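Local coordinates for protein staphylococcal enterotoxin-like toxin (PDB 4DXF) that probably binds host glycans as a staphylococcal superantigen-like protein, a secreted toxin relative built from an OB-fold and a beta-grasp domain, at residues 163-166 against 172-175. Sequence-based numbering, arbitrary orientation.
Sequences KIVI and GKYT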
loop_
_atom_site.group_PDB
_atom_site.type_symbol
_atom_site.label_atom_id
_atom_site.label_comp_id
_atom_site.label_asym_id
_atom_site.label_seq_id
_atom_site.Cartn_x
_atom_site.Cartn_y
_atom_site.Cartn_z
ATOM N N LYS A 163 10.228 10.897 3.827
ATOM C CA LYS A 163 10.221 9.459 3.377
ATOM C C LYS A 163 9.837 8.486 4.467
ATOM O O LYS A 163 10.064 8.719 5.658
ATOM C CB LYS A 163 11.575 9.088 2.804
ATOM C CG LYS A 163 12.687 9.096 3.811
ATOM C CD LYS A 163 14.071 8.982 3.109
ATOM C CE LYS A 163 15.214 8.828 4.129
ATOM N NZ LYS A 163 15.185 9.782 5.279
ATOM N N ILE A 164 9.247 7.356 4.016
ATOM C CA ILE A 164 9.153 6.213 4.887
ATOM C C ILE A 164 10.175 5.123 4.409
ATOM O O ILE A 164 10.317 4.891 3.176
ATOM C CB ILE A 164 7.774 5.627 4.742
ATOM C CG1 ILE A 164 6.662 6.531 5.310
ATOM C CG2 ILE A 164 7.771 4.202 5.389
ATOM C CD1 ILE A 164 5.398 6.245 4.521
ATOM N N VAL A 165 10.897 4.520 5.340
ATOM C CA VAL A 165 11.844 3.478 5.006
ATOM C C VAL A 165 11.532 2.228 5.833
ATOM O O VAL A 165 11.507 2.250 7.097
ATOM C CB VAL A 165 13.364 3.910 5.212
ATOM C CG1 VAL A 165 14.413 2.766 4.804
ATOM C CG2 VAL A 165 13.674 5.294 4.550
ATOM N N ILE A 166 11.332 1.141 5.084
ATOM C CA ILE A 166 11.019 -0.152 5.706
ATOM C C ILE A 166 12.320 -0.910 5.766
ATOM O O ILE A 166 12.925 -1.196 4.728
ATOM C CB ILE A 166 10.009 -0.961 4.842
ATOM C CG1 ILE A 166 8.764 -0.188 4.392
ATOM C CG2 ILE A 166 9.586 -2.326 5.531
ATOM C CD1 ILE A 166 7.825 0.351 5.523
ATOM N N GLY A 172 18.207 -5.648 4.059
ATOM C CA GLY A 172 17.740 -4.760 2.966
ATOM C C GLY A 172 16.753 -3.660 3.418
ATOM O O GLY A 172 16.485 -3.526 4.610
ATOM N N LYS A 173 16.239 -2.872 2.480
ATOM C CA LYS A 173 15.308 -1.774 2.782
ATOM C C LYS A 173 14.454 -1.365 1.577
ATOM O O LYS A 173 14.873 -1.580 0.449
ATOM C CB LYS A 173 16.070 -0.552 3.366
ATOM C CG LYS A 173 16.501 0.484 2.331
ATOM C CD LYS A 173 17.409 1.548 3.004
ATOM C CE LYS A 173 18.624 1.844 2.134
ATOM N NZ LYS A 173 18.148 2.338 0.835
ATOM N N TYR A 174 13.261 -0.803 1.800
ATOM C CA TYR A 174 12.388 -0.168 0.782
ATOM C C TYR A 174 11.980 1.232 1.212
ATOM O O TYR A 174 11.664 1.433 2.405
ATOM C CB TYR A 174 11.053 -0.919 0.674
ATOM C CG TYR A 174 11.341 -2.345 0.276
ATOM C CD1 TYR A 174 11.605 -3.330 1.241
ATOM C CD2 TYR A 174 11.400 -2.670 -1.053
ATOM C CE1 TYR A 174 11.915 -4.667 0.821
ATOM C CE2 TYR A 174 11.692 -3.947 -1.458
ATOM C CZ TYR A 174 11.962 -4.911 -0.544
ATOM O OH TYR A 174 12.242 -6.165 -1.061
ATOM N N THR A 175 11.904 2.134 0.242
ATOM C CA THR A 175 11.690 3.581 0.518
ATOM C C THR A 175 10.520 4.160 -0.240
ATOM O O THR A 175 10.366 3.967 -1.478
ATOM C CB THR A 175 13.031 4.393 0.239
ATOM O OG1 THR A 175 14.045 3.858 1.086
ATOM C CG2 THR A 175 12.812 5.882 0.536
#
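I166 and Y174 form a hydrogen-bonded pair of the antiparallel hairpin of strands 162-168 and 173-177, a compact example of how backbone pairing sets the side chains that meet across two strands. I166 N gives a nearly straight bond to Y174 O (2.7 Å, 173° at the hydrogen), and Y174 N returns one to I166 O at 3.0 Å. Both carbonyls also receive CA-H...O contacts: V165 CA approaches Y174 O, and K173 CA lies 3.1 Å from I166 O.

Side-chain packing divides between the two faces. V165 and T175, a non-hydrogen-bonded pair, stand side by side, the methyl V165 CG2 in van der Waals contact with the hydroxyl oxygen T175 OG1 (3.8 Å). A chi1 of -178° swings V165 CG1 away from its own nitrogen and against the aliphatic chain of K173, 3.7 Å from CD; beyond CD the lysine bends off, carrying its ammonium clear of the valine. Near the start of 163-166, K163 CB comes within 4.1 Å of T175 CG2, on the same face as V165. On the opposite face, I166 and Y174 meet at their CB atoms, 4.3 Å apart.

Within the beta-grasp domain, strand 173-177 edges the sheet and strand 162-168 lies between it and strand 196-203. Helix 138-153 packs over the I164, I166 and Y174 face through L145 and L138.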